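Local coordinates for protein hydrolase (PDB 6IAH) that is a magnesium-binding phosphatase of the haloacid dehalogenase superfamily that hydrolyses phosphate esters of diverse substrates, probably including phosphoglycolate, at residues S17-T22 with E42-L47; T25-L30 with R37-E42; G147-R152 with Y177-P182; A184-V189 with G212-F217. All coordinates share one frame; numbering follows the deposited sequence.

Contact 1: S17-T22 with E42-L47; sequences SYDEAT and EWVREL
Val44 carries CG1 opposite its own backbone N (chi1 178°), a setting that sends this methyl straight at the helix containing Thr22. There Thr22 CG2, likewise opposite its main-chain nitrogen, comes to meet it, and the two side chains slide past one another in opposite directions with Thr22 CG2 3.8 Å from Val44 CG1. The same torsion lays Thr22 OG1 back on its own helix, where it bonds to Tyr18 O at 3.0 Å; Thr22 N reaches that carbonyl oxygen from the other face of its plane, so two donors grip one acceptor. Helices 17-32 and 41-50 belong to the helical cap inserted into the HAD Rossmann-like fold, and their short segments approach to 9.8 Å with N-to-C directions 112° apart. Asp19 adds a polar border to this apolar touch. Its OD1 lies 3.9 Å from Val44 CG1 but has its salt bridge with Arg48, one turn further along the second helix. OD2 meets the aliphatic part of Arg45, 3.7 Å from Arg45 CG, while the bend at chi3 carries the guanidinium off, its plane 52° from that of the carboxylate. One water spans the gap, donating to Asp19 OD2 at 2.6 Å and accepting in the guanidinium plane from Arg45 NH1 at 3.1 Å. Behind Thr22, Phe105 and Ser60 of neighbouring helices close the buried side.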
loop_
_atom_site.group_PDB
_atom_site.type_symbol
_atom_site.label_atom_id
_atom_site.label_comp_id
_atom_site.label_asym_id
_atom_site.label_seq_id
_atom_site.Cartn_x
_atom_site.Cartn_y
_atom_site.Cartn_z
ATOM N N SER A 17 -8.918 3.838 0.116
ATOM C CA SER A 17 -8.577 5.150 0.717
ATOM C C SER A 17 -7.541 5.790 -0.224
ATOM O O SER A 17 -7.666 6.934 -0.575
ATOM C CB SER A 17 -7.923 5.049 2.091
ATOM O OG SER A 17 -6.745 4.205 2.019
ATOM N N TYR A 18 -6.512 5.020 -0.610
ATOM C CA TYR A 18 -5.497 5.521 -1.536
ATOM C C TYR A 18 -6.071 5.833 -2.907
ATOM O O TYR A 18 -5.656 6.801 -3.544
ATOM C CB TYR A 18 -4.392 4.514 -1.730
ATOM C CG TYR A 18 -3.707 3.994 -0.457
ATOM C CD1 TYR A 18 -2.916 4.796 0.331
ATOM C CD2 TYR A 18 -3.733 2.631 -0.186
ATOM C CE1 TYR A 18 -2.233 4.268 1.442
ATOM C CE2 TYR A 18 -3.070 2.101 0.903
ATOM C CZ TYR A 18 -2.313 2.892 1.703
ATOM O OH TYR A 18 -1.629 2.243 2.735
ATOM N N ASP A 19 -6.963 4.980 -3.386
ATOM C CA ASP A 19 -7.584 5.221 -4.670
ATOM C C ASP A 19 -8.373 6.522 -4.686
ATOM O O ASP A 19 -8.303 7.243 -5.651
ATOM C CB ASP A 19 -8.518 4.074 -5.049
ATOM C CG ASP A 19 -7.789 2.784 -5.443
ATOM O OD1 ASP A 19 -6.543 2.726 -5.472
ATOM O OD2 ASP A 19 -8.503 1.831 -5.774
ATOM N N GLU A 20 -9.136 6.815 -3.637
ATOM C CA GLU A 20 -9.897 8.066 -3.572
ATOM C C GLU A 20 -8.956 9.263 -3.350
ATOM O O GLU A 20 -9.222 10.340 -3.837
ATOM C CB GLU A 20 -10.982 7.999 -2.493
ATOM C CG GLU A 20 -11.896 9.221 -2.385
ATOM C CD GLU A 20 -13.010 9.255 -3.419
ATOM O OE1 GLU A 20 -13.145 8.297 -4.206
ATOM O OE2 GLU A 20 -13.740 10.259 -3.453
ATOM N N ALA A 21 -7.840 9.087 -2.647
ATOM C CA ALA A 21 -6.897 10.170 -2.547
ATOM C C ALA A 21 -6.261 10.524 -3.903
ATOM O O ALA A 21 -6.053 11.716 -4.201
ATOM C CB ALA A 21 -5.818 9.810 -1.505
ATOM N N THR A 22 -6.003 9.505 -4.730
ATOM C CA THR A 22 -5.470 9.687 -6.056
ATOM C C THR A 22 -6.510 10.444 -6.914
ATOM O O THR A 22 -6.225 11.463 -7.561
ATOM C CB THR A 22 -5.056 8.338 -6.650
ATOM O OG1 THR A 22 -4.016 7.737 -5.812
ATOM C CG2 THR A 22 -4.538 8.470 -8.088
ATOM N N GLU A 42 -11.479 2.826 -12.406
ATOM C CA GLU A 42 -10.694 1.848 -13.104
ATOM C C GLU A 42 -9.376 2.412 -13.644
ATOM O O GLU A 42 -8.432 1.648 -13.755
ATOM C CB GLU A 42 -11.450 1.121 -14.222
ATOM C CG GLU A 42 -11.842 1.962 -15.436
ATOM C CD GLU A 42 -13.295 2.462 -15.419
ATOM O OE1 GLU A 42 -13.885 2.627 -14.302
ATOM O OE2 GLU A 42 -13.818 2.732 -16.537
ATOM N N TRP A 43 -9.329 3.726 -13.964
ATOM C CA TRP A 43 -8.100 4.356 -14.475
ATOM C C TRP A 43 -7.013 4.345 -13.418
ATOM O O TRP A 43 -5.886 4.037 -13.741
ATOM C CB TRP A 43 -8.300 5.801 -14.933
ATOM C CG TRP A 43 -9.278 5.975 -16.013
ATOM C CD1 TRP A 43 -9.736 5.019 -16.894
ATOM C CD2 TRP A 43 -9.866 7.197 -16.419
ATOM N NE1 TRP A 43 -10.607 5.586 -17.800
ATOM C CE2 TRP A 43 -10.703 6.915 -17.534
ATOM C CE3 TRP A 43 -9.766 8.513 -15.956
ATOM C CZ2 TRP A 43 -11.447 7.902 -18.172
ATOM C CZ3 TRP A 43 -10.503 9.508 -16.586
ATOM C CH2 TRP A 43 -11.348 9.193 -17.685
ATOM N N VAL A 44 -7.391 4.657 -12.182
ATOM C CA VAL A 44 -6.461 4.641 -11.054
ATOM C C VAL A 44 -5.890 3.226 -10.842
ATOM O O VAL A 44 -4.681 3.013 -10.680
ATOM C CB VAL A 44 -7.144 5.109 -9.748
ATOM C CG1 VAL A 44 -6.161 5.028 -8.567
ATOM C CG2 VAL A 44 -7.667 6.546 -9.852
ATOM N N ARG A 45 -6.803 2.272 -10.740
ATOM C CA ARG A 45 -6.444 0.870 -10.532
ATOM C C ARG A 45 -5.579 0.321 -11.621
ATOM O O ARG A 45 -4.550 -0.290 -11.357
ATOM C CB ARG A 45 -7.740 0.015 -10.400
ATOM C CG ARG A 45 -8.472 0.303 -9.116
ATOM C CD ARG A 45 -9.600 -0.674 -8.871
ATOM N NE ARG A 45 -10.524 -0.781 -10.018
ATOM C CZ ARG A 45 -11.768 -0.280 -10.091
ATOM N NH1 ARG A 45 -12.348 0.390 -9.098
ATOM N NH2 ARG A 45 -12.466 -0.472 -11.187
ATOM N N GLU A 46 -6.020 0.485 -12.854
ATOM C CA GLU A 46 -5.322 -0.098 -13.993
ATOM C C GLU A 46 -3.954 0.512 -14.224
ATOM O O GLU A 46 -3.028 -0.188 -14.564
ATOM C CB GLU A 46 -6.183 0.067 -15.243
ATOM C CG GLU A 46 -5.633 -0.489 -16.539
ATOM C CD GLU A 46 -5.305 -1.976 -16.478
ATOM O OE1 GLU A 46 -5.779 -2.718 -15.582
ATOM O OE2 GLU A 46 -4.518 -2.382 -17.338
ATOM N N LEU A 47 -3.842 1.822 -14.028
ATOM C CA LEU A 47 -2.607 2.526 -14.293
ATOM C C LEU A 47 -1.575 2.116 -13.251
ATOM O O LEU A 47 -0.425 1.861 -13.587
ATOM C CB LEU A 47 -2.869 4.040 -14.313
ATOM C CG LEU A 47 -1.685 4.940 -14.655
ATOM C CD1 LEU A 47 -1.126 4.523 -15.997
ATOM C CD2 LEU A 47 -2.059 6.419 -14.698
HETATM O O HOH W 1 -10.986 1.653 -6.624
#

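Contact 2: T25-L30 with R37-E42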
loop_
_atom_site.group_PDB
_atom_site.type_symbol
_atom_site.label_atom_id
_atom_site.label_comp_id
_atom_site.label_asym_id
_atom_site.label_seq_id
_atom_site.Cartn_x
_atom_site.Cartn_y
_atom_site.Cartn_z
ATOM N N THR A 25 -6.944 14.146 -5.592
ATOM C CA THR A 25 -5.769 14.939 -5.980
ATOM C C THR A 25 -5.753 15.310 -7.475
ATOM O O THR A 25 -5.520 16.453 -7.819
ATOM C CB THR A 25 -4.505 14.131 -5.679
ATOM O OG1 THR A 25 -4.528 13.855 -4.288
ATOM C CG2 THR A 25 -3.297 14.840 -6.140
ATOM N N ALA A 26 -6.010 14.351 -8.341
ATOM C CA ALA A 26 -6.020 14.597 -9.757
ATOM C C ALA A 26 -7.131 15.587 -10.038
ATOM O O ALA A 26 -6.927 16.528 -10.809
ATOM C CB ALA A 26 -6.206 13.332 -10.563
ATOM N N GLU A 27 -8.273 15.387 -9.395
ATOM C CA GLU A 27 -9.463 16.243 -9.701
ATOM C C GLU A 27 -9.272 17.640 -9.176
ATOM O O GLU A 27 -9.726 18.569 -9.815
ATOM C CB GLU A 27 -10.723 15.617 -9.196
ATOM C CG GLU A 27 -11.187 14.448 -10.008
ATOM C CD GLU A 27 -12.426 13.750 -9.410
ATOM O OE1 GLU A 27 -12.867 14.102 -8.299
ATOM O OE2 GLU A 27 -12.914 12.811 -10.073
ATOM N N TYR A 28 -8.466 17.813 -8.108
ATOM C CA TYR A 28 -8.072 19.130 -7.617
ATOM C C TYR A 28 -7.286 19.881 -8.721
ATOM O O TYR A 28 -7.587 21.044 -8.995
ATOM C CB TYR A 28 -7.202 18.991 -6.358
ATOM C CG TYR A 28 -6.645 20.278 -5.809
ATOM C CD1 TYR A 28 -5.425 20.767 -6.262
ATOM C CD2 TYR A 28 -7.356 21.033 -4.860
ATOM C CE1 TYR A 28 -4.883 21.971 -5.789
ATOM C CE2 TYR A 28 -6.822 22.245 -4.375
ATOM C CZ TYR A 28 -5.560 22.683 -4.839
ATOM O OH TYR A 28 -4.986 23.858 -4.425
ATOM N N PHE A 29 -6.264 19.245 -9.320
ATOM C CA PHE A 29 -5.489 19.952 -10.380
ATOM C C PHE A 29 -6.316 20.142 -11.635
ATOM O O PHE A 29 -6.238 21.177 -12.295
ATOM C CB PHE A 29 -4.211 19.219 -10.689
ATOM C CG PHE A 29 -3.228 19.402 -9.611
ATOM C CD1 PHE A 29 -2.486 20.552 -9.567
ATOM C CD2 PHE A 29 -3.212 18.530 -8.522
ATOM C CE1 PHE A 29 -1.640 20.807 -8.506
ATOM C CE2 PHE A 29 -2.355 18.793 -7.454
ATOM C CZ PHE A 29 -1.599 19.925 -7.446
ATOM N N LEU A 30 -7.104 19.152 -11.979
ATOM C CA LEU A 30 -8.016 19.340 -13.103
ATOM C C LEU A 30 -8.899 20.573 -12.941
ATOM O O LEU A 30 -9.075 21.340 -13.899
ATOM C CB LEU A 30 -8.806 18.076 -13.393
ATOM C CG LEU A 30 -7.974 16.893 -13.921
ATOM C CD1 LEU A 30 -8.784 15.626 -13.903
ATOM C CD2 LEU A 30 -7.360 17.108 -15.328
ATOM N N ARG A 37 -14.545 16.930 -15.606
ATOM C CA ARG A 37 -14.707 15.508 -15.893
ATOM C C ARG A 37 -14.030 14.718 -14.738
ATOM O O ARG A 37 -12.945 15.112 -14.232
ATOM C CB ARG A 37 -14.092 15.090 -17.258
ATOM C CG ARG A 37 -14.321 15.999 -18.476
ATOM C CD ARG A 37 -13.623 15.471 -19.747
ATOM N NE ARG A 37 -12.155 15.745 -19.864
ATOM C CZ ARG A 37 -11.595 16.872 -20.313
ATOM N NH1 ARG A 37 -12.330 17.908 -20.703
ATOM N NH2 ARG A 37 -10.274 16.992 -20.364
ATOM N N GLU A 38 -14.704 13.676 -14.262
ATOM C CA GLU A 38 -14.185 12.952 -13.110
ATOM C C GLU A 38 -13.158 11.926 -13.531
ATOM O O GLU A 38 -13.134 11.411 -14.647
ATOM C CB GLU A 38 -15.272 12.279 -12.289
ATOM C CG GLU A 38 -15.961 13.202 -11.297
ATOM C CD GLU A 38 -17.210 12.538 -10.794
ATOM O OE1 GLU A 38 -17.087 11.682 -9.885
ATOM O OE2 GLU A 38 -18.278 12.820 -11.377
ATOM N N ILE A 39 -12.279 11.644 -12.597
ATOM C CA ILE A 39 -11.350 10.554 -12.779
ATOM C C ILE A 39 -12.085 9.232 -12.509
ATOM O O ILE A 39 -12.557 9.035 -11.382
ATOM C CB ILE A 39 -10.132 10.720 -11.828
ATOM C CG1 ILE A 39 -9.319 11.923 -12.265
ATOM C CG2 ILE A 39 -9.235 9.493 -11.865
ATOM C CD1 ILE A 39 -8.615 11.795 -13.593
ATOM N N LYS A 40 -12.163 8.351 -13.521
ATOM C CA LYS A 40 -12.818 7.050 -13.351
ATOM C C LYS A 40 -11.972 6.106 -12.485
ATOM O O LYS A 40 -10.734 6.080 -12.557
ATOM C CB LYS A 40 -13.118 6.401 -14.687
ATOM C CG LYS A 40 -14.305 6.952 -15.422
ATOM C CD LYS A 40 -14.464 6.210 -16.743
ATOM C CE LYS A 40 -15.119 7.070 -17.815
ATOM N NZ LYS A 40 -14.894 6.528 -19.205
ATOM N N PRO A 41 -12.647 5.309 -11.651
ATOM C CA PRO A 41 -11.916 4.484 -10.658
ATOM C C PRO A 41 -11.016 3.427 -11.301
ATOM O O PRO A 41 -9.891 3.193 -10.788
ATOM C CB PRO A 41 -13.054 3.865 -9.832
ATOM C CG PRO A 41 -14.217 3.778 -10.821
ATOM C CD PRO A 41 -14.099 4.992 -11.688
ATOM N N GLU A 42 -11.479 2.826 -12.406
ATOM C CA GLU A 42 -10.694 1.848 -13.104
ATOM C C GLU A 42 -9.376 2.412 -13.644
ATOM O O GLU A 42 -8.432 1.648 -13.755
ATOM C CB GLU A 42 -11.450 1.121 -14.222
ATOM C CG GLU A 42 -11.842 1.962 -15.436
ATOM C CD GLU A 42 -13.295 2.462 -15.419
ATOM O OE1 GLU A 42 -13.885 2.627 -14.302
ATOM O OE2 GLU A 42 -13.818 2.732 -16.537
#
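Ile39 packs against Ala26 and Leu30 at the hairpin-like connection between two helices of the HAD cap, where the chain leaving helix 17-32 folds back along it before entering helix 41-50. The tight side is apolar. Ile39 CG1 sits 3.8 Å from Ala26 CB, and the terminal Ile39 CD1 comes equally close to Leu30 CD1, the isoleucine and leucine side chains crossing at about a right angle. Helix 56-68 backs this cluster through Ile64 and Ala67. Toward solvent the contact becomes polar and looser. Exposed Arg37 adds little beyond its carbonyl near Leu30 CD1, its guanidinium bonding instead to the carbonyl of Ala67. Glu27 and Glu38 place their carboxylates near each other, planes 75° apart, with Glu27 OE2 4.3 Å from Glu38 OE1; Lys23 forms salt bridges with both and probably offsets the like charges. Glu27 links the two regimes. With CG beside its backbone N (chi1 -74°) and the chain extended beyond, its methylene CG slides along Ile39 CG1 at 3.9 Å while its carboxylate reaches the loop backbone. There Ile39 N donates to the anti lone pair of Glu27 OE2 at 2.9 Å, with an N-H...O angle of 155°.

Contact 3: G147-R152 with Y177-P182; sequences GVVTGR and YLKPDP
Lys179 lays its methylenes across Val149 at the C-terminal end of strand 145-149, in the parallel sheet of the HAD Rossmann-like core, where the chain runs out into the active site. Its CG stands beside the backbone N (chi1 -68°) and the chain bends once, at chi3 (-76°), so the aliphatic part crosses Val149 obliquely before carrying the amine past Val149 O. Val149 meets it with CG1, the branch opposite its own backbone N, 3.9 Å from Lys179 CG. Lys179 NZ stays 3.8 Å from Val149 O without a hydrogen bond. Its partners are instead Asp203 and Asp6, by salt bridges, and the hydroxyl of Tyr196; Asp6 binds the magnesium ion, a setting consistent with the motif III lysine of HAD phosphatases. Phe206 covers both Val149 and the lysine stem. Past the strand, Thr150 OG1 accepts from Arg152 N at 3.2 Å, an ST turn; Arg152 forms a salt bridge with Asp8, another magnesium ligand. In Leu178 a chi1 of -153° places CG roughly opposite the backbone N, and CD1 reaches to 4.2 Å from Gly151 CA. A water donates to Thr150 O at 2.7 Å and to Tyr177 O at 2.8 Å.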
loop_
_atom_site.group_PDB
_atom_site.type_symbol
_atom_site.label_atom_id
_atom_site.label_comp_id
_atom_site.label_asym_id
_atom_site.label_seq_id
_atom_site.Cartn_x
_atom_site.Cartn_y
_atom_site.Cartn_z
ATOM N N GLY A 147 5.473 -9.970 13.738
ATOM C CA GLY A 147 6.115 -8.921 13.028
ATOM C C GLY A 147 5.374 -8.462 11.837
ATOM O O GLY A 147 4.372 -9.109 11.432
ATOM N N VAL A 148 5.802 -7.340 11.264
ATOM C CA VAL A 148 5.196 -6.913 9.958
ATOM C C VAL A 148 6.266 -6.525 8.981
ATOM O O VAL A 148 7.338 -6.031 9.371
ATOM C CB VAL A 148 4.137 -5.756 10.055
ATOM C CG1 VAL A 148 3.059 -6.038 11.087
ATOM C CG2 VAL A 148 4.758 -4.388 10.234
ATOM N N VAL A 149 6.002 -6.750 7.701
ATOM C CA VAL A 149 6.847 -6.159 6.643
ATOM C C VAL A 149 5.872 -5.429 5.806
ATOM O O VAL A 149 4.980 -6.069 5.255
ATOM C CB VAL A 149 7.619 -7.211 5.820
ATOM C CG1 VAL A 149 8.372 -6.564 4.679
ATOM C CG2 VAL A 149 8.562 -8.043 6.702
ATOM N N THR A 150 6.059 -4.126 5.638
ATOM C CA THR A 150 5.028 -3.327 4.949
ATOM C C THR A 150 5.676 -2.259 4.078
ATOM O O THR A 150 6.711 -1.729 4.409
ATOM C CB THR A 150 4.029 -2.739 5.973
ATOM O OG1 THR A 150 2.977 -1.987 5.329
ATOM C CG2 THR A 150 4.680 -1.887 6.965
ATOM N N GLY A 151 5.006 -1.895 2.994
ATOM C CA GLY A 151 5.389 -0.738 2.189
ATOM C C GLY A 151 5.058 0.597 2.855
ATOM O O GLY A 151 5.505 1.646 2.372
ATOM N N ARG A 152 4.314 0.557 3.962
ATOM C CA ARG A 152 4.022 1.761 4.734
ATOM C C ARG A 152 5.328 2.368 5.295
ATOM O O ARG A 152 6.246 1.651 5.617
ATOM C CB ARG A 152 3.024 1.449 5.874
ATOM C CG ARG A 152 1.542 1.367 5.457
ATOM C CD ARG A 152 0.639 0.904 6.635
ATOM N NE ARG A 152 -0.766 0.807 6.184
ATOM C CZ ARG A 152 -1.721 1.650 6.484
ATOM N NH1 ARG A 152 -1.500 2.689 7.328
ATOM N NH2 ARG A 152 -2.938 1.437 5.913
ATOM N N TYR A 177 13.639 -1.417 3.709
ATOM C CA TYR A 177 13.597 -2.451 2.656
ATOM C C TYR A 177 12.238 -2.423 1.990
ATOM O O TYR A 177 11.307 -1.851 2.529
ATOM C CB TYR A 177 13.824 -3.852 3.211
ATOM C CG TYR A 177 15.169 -3.998 3.895
ATOM C CD1 TYR A 177 16.317 -4.230 3.151
ATOM C CD2 TYR A 177 15.298 -3.835 5.252
ATOM C CE1 TYR A 177 17.544 -4.340 3.756
ATOM C CE2 TYR A 177 16.558 -3.901 5.858
ATOM C CZ TYR A 177 17.660 -4.185 5.088
ATOM O OH TYR A 177 18.929 -4.285 5.649
ATOM N N LEU A 178 12.154 -2.960 0.789
ATOM C CA LEU A 178 10.883 -3.021 0.080
ATOM C C LEU A 178 10.686 -4.423 -0.487
ATOM O O LEU A 178 11.550 -4.968 -1.197
ATOM C CB LEU A 178 10.782 -1.966 -1.040
ATOM C CG LEU A 178 9.345 -1.509 -1.401
ATOM C CD1 LEU A 178 8.741 -0.630 -0.285
ATOM C CD2 LEU A 178 9.266 -0.759 -2.741
ATOM N N LYS A 179 9.526 -5.005 -0.214
ATOM C CA LYS A 179 9.181 -6.264 -0.864
ATOM C C LYS A 179 9.308 -6.026 -2.386
ATOM O O LYS A 179 8.972 -4.942 -2.833
ATOM C CB LYS A 179 7.722 -6.678 -0.551
ATOM C CG LYS A 179 7.571 -7.045 0.925
ATOM C CD LYS A 179 6.191 -7.509 1.264
ATOM C CE LYS A 179 5.246 -6.337 1.349
ATOM N NZ LYS A 179 3.854 -6.688 1.703
ATOM N N PRO A 180 9.731 -7.029 -3.184
ATOM C CA PRO A 180 9.886 -8.395 -2.732
ATOM C C PRO A 180 11.315 -8.753 -2.412
ATOM O O PRO A 180 11.689 -9.907 -2.551
ATOM C CB PRO A 180 9.354 -9.188 -3.903
ATOM C CG PRO A 180 9.713 -8.382 -5.123
ATOM C CD PRO A 180 9.585 -6.958 -4.674
ATOM N N ASP A 181 12.073 -7.772 -1.971
ATOM C CA ASP A 181 13.460 -7.993 -1.522
ATOM C C ASP A 181 13.467 -8.879 -0.269
ATOM O O ASP A 181 13.009 -8.474 0.783
ATOM C CB ASP A 181 14.132 -6.644 -1.257
ATOM C CG ASP A 181 15.575 -6.750 -0.757
ATOM O OD1 ASP A 181 16.046 -7.875 -0.574
ATOM O OD2 ASP A 181 16.230 -5.690 -0.512
ATOM N N PRO A 182 14.077 -10.072 -0.360
ATOM C CA PRO A 182 14.025 -10.977 0.745
ATOM C C PRO A 182 14.798 -10.516 1.985
ATOM O O PRO A 182 14.565 -11.052 3.060
ATOM C CB PRO A 182 14.629 -12.268 0.167
ATOM C CG PRO A 182 15.568 -11.801 -0.889
ATOM C CD PRO A 182 14.870 -10.625 -1.480
HETATM O O HOH W 2 8.967 -2.935 3.577
#

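Contact 4: A184-V189 with G212-F217; sequences ALWELV and GKYGDF
Trp186 and Tyr214 form an offset stack where helix 183-189 meets the turn after helix 201-213, two neighbouring helices packed beside the parallel sheet of the HAD Rossmann-like core. The ring of Tyr214 lies nearly parallel to the indole, 13° from the plane of its five-membered ring, with the two centroids 4.6 Å apart. The side chains themselves cross at about a right angle, yet the phenol lies roughly lengthwise along the indole: Tyr214 CE1 lies over the indole face, and Tyr214 CD1 comes to 3.4 Å from Trp186 CE3 at the rim of the benzo ring, whereas the phenol end reaches back to the indole's root. There Trp186 CB makes a CH-pi contact over the tyrosine face, 3.9 Å from the Tyr214 ring centroid. Lys213 CG covers the opposite face, sandwiching the phenol ring.

Phe217, three residues on, points at the same helix, and Leu185 and Val189 come to meet it head-on. Leu185 holds CG opposite its backbone N (chi1 -173°), which presents its branched end to the aromatic ring; Leu185 CD2 lies over one face, 4.0 Å from the Phe217 ring centroid and 24° off the normal. Val189, one turn along, meets the CE1 and CZ atoms of that ring at a slant. Thus a tryptophan–tyrosine pair and a leucine–phenylalanine–valine cluster join the same helix to two points on the second segment, separated by Gly215 and Asp216. Tyr210 of helix 201-213 touches Leu185, Trp186 and Val189 and meets Phe217 edge-to-face. Val189 also packs on Trp2 and Val4 of the sheet, while its CG2 stays 3.8 Å from Phe217 CE1.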
loop_
_atom_site.group_PDB
_atom_site.type_symbol
_atom_site.label_atom_id
_atom_site.label_comp_id
_atom_site.label_asym_id
_atom_site.label_seq_id
_atom_site.Cartn_x
_atom_site.Cartn_y
_atom_site.Cartn_z
ATOM N N ALA A 184 14.255 -7.898 3.596
ATOM C CA ALA A 184 13.213 -7.365 4.468
ATOM C C ALA A 184 12.723 -8.387 5.503
ATOM O O ALA A 184 12.467 -8.051 6.663
ATOM C CB ALA A 184 12.005 -6.862 3.623
ATOM N N LEU A 185 12.636 -9.650 5.071
ATOM C CA LEU A 185 12.168 -10.694 5.919
ATOM C C LEU A 185 13.346 -11.156 6.773
ATOM O O LEU A 185 13.195 -11.374 7.989
ATOM C CB LEU A 185 11.547 -11.833 5.080
ATOM C CG LEU A 185 10.842 -12.950 5.885
ATOM C CD1 LEU A 185 9.830 -12.515 6.980
ATOM C CD2 LEU A 185 10.189 -13.905 4.862
ATOM N N TRP A 186 14.521 -11.260 6.181
ATOM C CA TRP A 186 15.700 -11.655 6.953
ATOM C C TRP A 186 15.966 -10.691 8.085
ATOM O O TRP A 186 16.310 -11.095 9.190
ATOM C CB TRP A 186 16.925 -11.729 6.056
ATOM C CG TRP A 186 18.155 -12.003 6.807
ATOM C CD1 TRP A 186 19.046 -11.091 7.273
ATOM C CD2 TRP A 186 18.612 -13.286 7.237
ATOM N NE1 TRP A 186 20.065 -11.743 7.944
ATOM C CE2 TRP A 186 19.820 -13.093 7.921
ATOM C CE3 TRP A 186 18.140 -14.583 7.059
ATOM C CZ2 TRP A 186 20.566 -14.164 8.449
ATOM C CZ3 TRP A 186 18.885 -15.654 7.574
ATOM C CH2 TRP A 186 20.079 -15.437 8.259
ATOM N N GLU A 187 15.798 -9.405 7.799
ATOM C CA GLU A 187 15.902 -8.357 8.809
ATOM C C GLU A 187 15.156 -8.678 10.102
ATOM O O GLU A 187 15.666 -8.445 11.192
ATOM C CB GLU A 187 15.361 -7.024 8.239
ATOM C CG GLU A 187 15.650 -5.784 9.082
ATOM C CD GLU A 187 17.133 -5.659 9.440
ATOM O OE1 GLU A 187 17.974 -6.211 8.664
ATOM O OE2 GLU A 187 17.439 -5.067 10.524
ATOM N N LEU A 188 13.933 -9.173 9.969
ATOM C CA LEU A 188 13.105 -9.523 11.097
ATOM C C LEU A 188 13.485 -10.873 11.697
ATOM O O LEU A 188 13.721 -10.968 12.891
ATOM C CB LEU A 188 11.630 -9.597 10.701
ATOM C CG LEU A 188 10.727 -8.394 10.801
ATOM C CD1 LEU A 188 9.305 -8.907 10.692
ATOM C CD2 LEU A 188 10.987 -7.647 12.105
ATOM N N VAL A 189 13.450 -11.923 10.869
ATOM C CA VAL A 189 13.458 -13.290 11.379
ATOM C C VAL A 189 14.865 -13.873 11.543
ATOM O O VAL A 189 15.028 -14.787 12.309
ATOM C CB VAL A 189 12.529 -14.231 10.613
ATOM C CG1 VAL A 189 11.113 -13.640 10.540
ATOM C CG2 VAL A 189 13.023 -14.555 9.184
ATOM N N GLY A 212 14.656 -18.764 -1.969
ATOM C CA GLY A 212 15.792 -18.820 -2.884
ATOM C C GLY A 212 17.113 -18.424 -2.238
ATOM O O GLY A 212 18.139 -19.045 -2.483
ATOM N N LYS A 213 17.081 -17.410 -1.390
ATOM C CA LYS A 213 18.311 -16.810 -0.841
ATOM C C LYS A 213 18.709 -17.323 0.524
ATOM O O LYS A 213 19.904 -17.513 0.798
ATOM C CB LYS A 213 18.160 -15.282 -0.772
ATOM C CG LYS A 213 19.472 -14.537 -0.543
ATOM C CD LYS A 213 19.267 -13.051 -0.749
ATOM C CE LYS A 213 20.437 -12.253 -0.209
ATOM N NZ LYS A 213 21.530 -12.310 -1.195
ATOM N N TYR A 214 17.725 -17.521 1.398
ATOM C CA TYR A 214 18.036 -17.747 2.803
ATOM C C TYR A 214 17.670 -19.115 3.266
ATOM O O TYR A 214 18.505 -19.782 3.842
ATOM C CB TYR A 214 17.391 -16.684 3.674
ATOM C CG TYR A 214 17.917 -15.296 3.422
ATOM C CD1 TYR A 214 19.168 -14.909 3.874
ATOM C CD2 TYR A 214 17.116 -14.336 2.770
ATOM C CE1 TYR A 214 19.629 -13.635 3.662
ATOM C CE2 TYR A 214 17.569 -13.070 2.553
ATOM C CZ TYR A 214 18.801 -12.712 3.013
ATOM O OH TYR A 214 19.178 -11.437 2.767
ATOM N N GLY A 215 16.458 -19.555 2.966
ATOM C CA GLY A 215 15.970 -20.780 3.527
ATOM C C GLY A 215 14.461 -20.851 3.649
ATOM O O GLY A 215 13.754 -19.955 3.187
ATOM N N ASP A 216 13.987 -21.881 4.341
ATOM C CA ASP A 216 12.591 -22.186 4.308
ATOM C C ASP A 216 11.758 -21.190 5.106
ATOM O O ASP A 216 12.191 -20.652 6.122
ATOM C CB ASP A 216 12.314 -23.569 4.835
ATOM C CG ASP A 216 10.981 -24.020 4.417
ATOM O OD1 ASP A 216 10.527 -23.418 3.400
ATOM O OD2 ASP A 216 10.399 -24.890 5.100
ATOM N N PHE A 217 10.551 -20.950 4.612
ATOM C CA PHE A 217 9.619 -20.048 5.288
ATOM C C PHE A 217 8.306 -20.267 4.571
ATOM O O PHE A 217 8.301 -20.481 3.381
ATOM C CB PHE A 217 10.071 -18.601 5.117
ATOM C CG PHE A 217 9.690 -17.726 6.240
ATOM C CD1 PHE A 217 10.438 -17.708 7.403
ATOM C CD2 PHE A 217 8.560 -16.931 6.160
ATOM C CE1 PHE A 217 10.059 -16.901 8.473
ATOM C CE2 PHE A 217 8.186 -16.136 7.208
ATOM C CZ PHE A 217 8.928 -16.100 8.361
#

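From the N terminus, helix 17-32 enters first into contact 1, whose loop closes when helix 41-50 crosses it; contact 2 closes a shorter loop nested inside, sharing Glu42, and Val44 of one touches Ile39 of the other. Both belong to the cap. The chain then returns to the core, where contact 3 closes the loop carrying helix 154-164 and strand 171-172, tying strand 145-149 to the approach to helix 183-189. Contact 4 follows in series, closing the loop with strand 194-198 and most of helix 201-213. Contacts 3 and 4 touch, for instance Tyr177 on Ala184. Across the molecule, Tyr18 of contact 1 meets Arg152 of contact 3, near the magnesium site.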